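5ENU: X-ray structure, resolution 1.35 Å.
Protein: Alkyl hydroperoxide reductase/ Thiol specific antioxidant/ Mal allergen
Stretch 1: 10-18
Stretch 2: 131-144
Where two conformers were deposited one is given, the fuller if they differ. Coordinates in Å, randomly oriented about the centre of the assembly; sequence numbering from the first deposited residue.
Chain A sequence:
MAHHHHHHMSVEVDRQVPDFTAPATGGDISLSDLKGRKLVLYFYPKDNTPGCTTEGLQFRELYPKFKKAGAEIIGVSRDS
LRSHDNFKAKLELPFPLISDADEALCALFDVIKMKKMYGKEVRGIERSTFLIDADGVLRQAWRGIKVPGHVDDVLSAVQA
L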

# COMPACT_ATOMS: atom_id res chain seq x y z
N SER A 10 -4.48 -15.84 2.60
CA SER A 10 -4.75 -14.42 2.38
C SER A 10 -4.71 -13.68 3.72
O SER A 10 -4.84 -14.27 4.79
CB SER A 10 -6.13 -14.25 1.74
OG SER A 10 -6.30 -12.94 1.26
N VAL A 11 -4.51 -12.36 3.65
CA VAL A 11 -4.36 -11.60 4.90
C VAL A 11 -5.69 -11.49 5.63
O VAL A 11 -6.76 -11.38 5.01
CB VAL A 11 -3.75 -10.21 4.65
CG1 VAL A 11 -2.43 -10.33 3.87
CG2 VAL A 11 -4.75 -9.26 3.95
N GLU A 12 -5.63 -11.51 6.96
CA GLU A 12 -6.78 -11.30 7.83
C GLU A 12 -6.36 -10.49 9.05
O GLU A 12 -5.27 -10.69 9.60
CB GLU A 12 -7.35 -12.63 8.35
CG GLU A 12 -7.98 -13.51 7.28
CD GLU A 12 -9.19 -12.88 6.60
OE1 GLU A 12 -9.87 -12.01 7.20
OE2 GLU A 12 -9.48 -13.27 5.45
N VAL A 13 -7.24 -9.58 9.48
CA VAL A 13 -6.99 -8.83 10.70
C VAL A 13 -6.80 -9.79 11.86
O VAL A 13 -7.51 -10.79 11.98
CB VAL A 13 -8.13 -7.83 10.95
CG1 VAL A 13 -7.98 -7.13 12.30
CG2 VAL A 13 -8.15 -6.78 9.84
N ASP A 14 -5.83 -9.49 12.73
CA ASP A 14 -5.44 -10.24 13.92
C ASP A 14 -4.49 -11.39 13.60
O ASP A 14 -4.11 -12.14 14.52
CB ASP A 14 -6.61 -10.79 14.76
CG ASP A 14 -7.48 -9.71 15.39
OD1 ASP A 14 -7.06 -8.54 15.44
OD2 ASP A 14 -8.59 -10.06 15.87
N ARG A 15 -4.10 -11.58 12.34
CA ARG A 15 -3.29 -12.72 11.95
C ARG A 15 -2.00 -12.23 11.31
O ARG A 15 -1.94 -11.13 10.73
CB ARG A 15 -4.03 -13.65 10.96
CG ARG A 15 -5.45 -14.01 11.36
CD ARG A 15 -5.56 -14.89 12.58
NE ARG A 15 -6.97 -15.26 12.73
CZ ARG A 15 -7.73 -15.00 13.78
NH1 ARG A 15 -7.23 -14.43 14.85
NH2 ARG A 15 -8.99 -15.36 13.78
N GLN A 16 -0.96 -13.07 11.40
CA GLN A 16 0.32 -12.77 10.78
C GLN A 16 0.14 -12.51 9.28
O GLN A 16 -0.61 -13.21 8.60
CB GLN A 16 1.24 -13.98 10.97
CG GLN A 16 2.70 -13.64 10.78
CD GLN A 16 3.25 -12.88 11.96
OE1 GLN A 16 2.85 -13.13 13.09
NE2 GLN A 16 4.18 -11.96 11.72
N VAL A 17 0.83 -11.50 8.77
CA VAL A 17 0.89 -11.33 7.31
C VAL A 17 1.96 -12.25 6.74
O VAL A 17 3.11 -12.22 7.21
CB VAL A 17 1.19 -9.87 6.96
CG1 VAL A 17 1.32 -9.69 5.44
CG2 VAL A 17 0.08 -8.96 7.52
N PRO A 18 1.65 -13.07 5.74
CA PRO A 18 2.69 -13.90 5.11
C PRO A 18 3.84 -13.05 4.55
O PRO A 18 3.62 -11.96 4.02
CB PRO A 18 1.92 -14.60 3.98
CG PRO A 18 0.48 -14.69 4.51
CD PRO A 18 0.32 -13.33 5.16
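Stretch 2 131-144: LIDADGVLRQAWRG

Stretch 2 folds back on itself: a strand ends at Ile132, a type I turn runs from Asp133 to Gly136, and a second strand includes Leu138 to Gln140. Stretch 1, which has no regular secondary structure, runs antiparallel to this returning segment. Three backbone hydrogen bonds fix the register: Asp14 N to Leu138 O (2.9 Å, 167° at the hydrogen), Leu138 N to Arg15 O (3.1 Å, 169°) and Val17 N to Gly136 O (2.9 Å, 176°). The last two flank a single bridge pairing Gln16 with Val137, whose CA atoms are 4.3 Å apart.

Leu138 (chi1 t, chi2 p) points toward stretch 1 and is the most covered residue here. Its CD2 lies 3.9 Å from Val11 CG2 and 4.0 Å from Val13 CG2, while its CB meets Val17 CG2 at 3.9 Å. With chi1 t, Val17 also brings CG2 to 3.9 Å from Ile132 CG1. Arg143, extended at chi2 and chi3, carries its guanidinium to Val11, whose CG2 lies at the edge of that group, 4.0 Å from NH2.

Gln16 starts away from stretch 2, yet chi1 t and chi2 p return its amide, so that NE2 donates to Asp135 O at 3.0 Å. Water 1 links Gln16 OE1 (2.7 Å) to Asp135 O (2.8 Å); water 2 accepts from Gln16 NE2 (2.8 Å) and donates to Gly136 O (2.8 Å). An ideal CB on Gly136 would fall 2.6 Å from Gln16 NE2, a clash, and its backbone angles (85°/15°) independently call for glycine.

Asp133, at chi1 p, turns its carboxylate over the turn: OD1 accepts from Asp135 N (2.9 Å) and Val137 N (3.1 Å). OD2 forms a salt bridge with Arg139 NH1 (2.9 Å), reached through three successive m torsions in Arg139.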

# COMPACT_ATOMS: atom_id res chain seq x y z
N LEU A 131 -2.65 -1.60 7.85
CA LEU A 131 -1.75 -1.22 8.93
C LEU A 131 -1.25 -2.49 9.58
O LEU A 131 -2.03 -3.25 10.18
CB LEU A 131 -2.45 -0.31 9.94
CG LEU A 131 -1.67 -0.00 11.22
CD1 LEU A 131 -0.30 0.58 10.88
CD2 LEU A 131 -2.45 0.96 12.10
N ILE A 132 0.05 -2.74 9.44
CA ILE A 132 0.72 -3.92 9.96
C ILE A 132 1.64 -3.45 11.08
O ILE A 132 2.36 -2.46 10.91
CB ILE A 132 1.51 -4.61 8.83
CG1 ILE A 132 0.56 -5.05 7.70
CG2 ILE A 132 2.34 -5.77 9.37
CD1 ILE A 132 1.27 -5.35 6.40
N ASP A 133 1.60 -4.12 12.23
CA ASP A 133 2.40 -3.65 13.36
C ASP A 133 3.85 -4.13 13.27
O ASP A 133 4.26 -4.83 12.34
CB ASP A 133 1.72 -3.94 14.70
CG ASP A 133 1.67 -5.42 15.06
OD1 ASP A 133 2.38 -6.26 14.44
OD2 ASP A 133 0.94 -5.74 16.03
N ALA A 134 4.65 -3.72 14.27
CA ALA A 134 6.07 -4.08 14.32
C ALA A 134 6.28 -5.58 14.43
O ALA A 134 7.40 -6.06 14.18
CB ALA A 134 6.73 -3.36 15.49
N ASP A 135 5.26 -6.33 14.85
CA ASP A 135 5.33 -7.78 14.98
C ASP A 135 4.91 -8.50 13.70
O ASP A 135 4.96 -9.74 13.64
CB ASP A 135 4.45 -8.26 16.16
CG ASP A 135 4.86 -7.66 17.49
OD1 ASP A 135 6.06 -7.58 17.79
OD2 ASP A 135 3.93 -7.27 18.25
N GLY A 136 4.52 -7.76 12.65
CA GLY A 136 4.10 -8.38 11.41
C GLY A 136 2.65 -8.81 11.36
O GLY A 136 2.27 -9.54 10.42
N VAL A 137 1.82 -8.35 12.29
CA VAL A 137 0.41 -8.74 12.34
C VAL A 137 -0.45 -7.65 11.71
O VAL A 137 -0.19 -6.44 11.90
CB VAL A 137 0.01 -9.01 13.80
CG1 VAL A 137 -1.50 -9.14 13.96
CG2 VAL A 137 0.72 -10.26 14.29
N LEU A 138 -1.45 -8.06 10.92
CA LEU A 138 -2.38 -7.09 10.34
C LEU A 138 -3.32 -6.57 11.42
O LEU A 138 -4.07 -7.35 12.02
CB LEU A 138 -3.17 -7.72 9.20
CG LEU A 138 -4.17 -6.77 8.53
CD1 LEU A 138 -3.47 -5.54 7.96
CD2 LEU A 138 -5.02 -7.47 7.44
N ARG A 139 -3.28 -5.27 11.67
CA ARG A 139 -4.05 -4.67 12.76
C ARG A 139 -5.32 -4.00 12.27
O ARG A 139 -6.31 -3.96 13.00
CB ARG A 139 -3.20 -3.64 13.53
CG ARG A 139 -1.93 -4.23 14.15
CD ARG A 139 -2.23 -5.26 15.22
NE ARG A 139 -2.95 -4.65 16.33
CZ ARG A 139 -2.36 -4.11 17.39
NH1 ARG A 139 -1.02 -4.11 17.51
NH2 ARG A 139 -3.10 -3.55 18.34
N GLN A 140 -5.30 -3.46 11.05
CA GLN A 140 -6.48 -2.79 10.54
C GLN A 140 -6.42 -2.78 9.02
O GLN A 140 -5.34 -2.65 8.42
CB GLN A 140 -6.56 -1.37 11.10
CG GLN A 140 -7.82 -0.64 10.70
CD GLN A 140 -8.09 0.57 11.58
OE1 GLN A 140 -7.31 0.91 12.50
NE2 GLN A 140 -9.20 1.25 11.30
N ALA A 141 -7.59 -2.91 8.39
CA ALA A 141 -7.75 -2.81 6.95
C ALA A 141 -8.79 -1.75 6.65
O ALA A 141 -9.78 -1.60 7.39
CB ALA A 141 -8.22 -4.14 6.36
N TRP A 142 -8.58 -1.02 5.56
CA TRP A 142 -9.56 -0.08 5.03
C TRP A 142 -9.73 -0.45 3.56
O TRP A 142 -8.79 -0.26 2.78
CB TRP A 142 -9.00 1.34 5.10
CG TRP A 142 -8.76 1.95 6.46
CD1 TRP A 142 -9.56 2.85 7.11
CD2 TRP A 142 -7.57 1.81 7.27
NE1 TRP A 142 -8.96 3.24 8.28
CE2 TRP A 142 -7.74 2.63 8.41
CE3 TRP A 142 -6.39 1.06 7.15
CZ2 TRP A 142 -6.78 2.72 9.43
CZ3 TRP A 142 -5.42 1.16 8.17
CH2 TRP A 142 -5.63 1.98 9.30
N ARG A 143 -10.88 -0.99 3.17
CA ARG A 143 -11.05 -1.47 1.80
C ARG A 143 -11.99 -0.58 1.01
O ARG A 143 -13.05 -0.18 1.50
CB ARG A 143 -11.54 -2.92 1.78
CG ARG A 143 -10.52 -3.88 2.40
CD ARG A 143 -10.99 -5.34 2.24
NE ARG A 143 -10.02 -6.33 2.74
CZ ARG A 143 -9.03 -6.86 2.00
NH1 ARG A 143 -8.85 -6.48 0.74
NH2 ARG A 143 -8.20 -7.74 2.54
N GLY A 144 -11.58 -0.24 -0.22
CA GLY A 144 -12.47 0.56 -1.05
C GLY A 144 -12.74 1.93 -0.46
O GLY A 144 -13.86 2.45 -0.57
O HOH W 1 4.39 -12.07 15.03
O HOH W 2 4.45 -10.84 9.14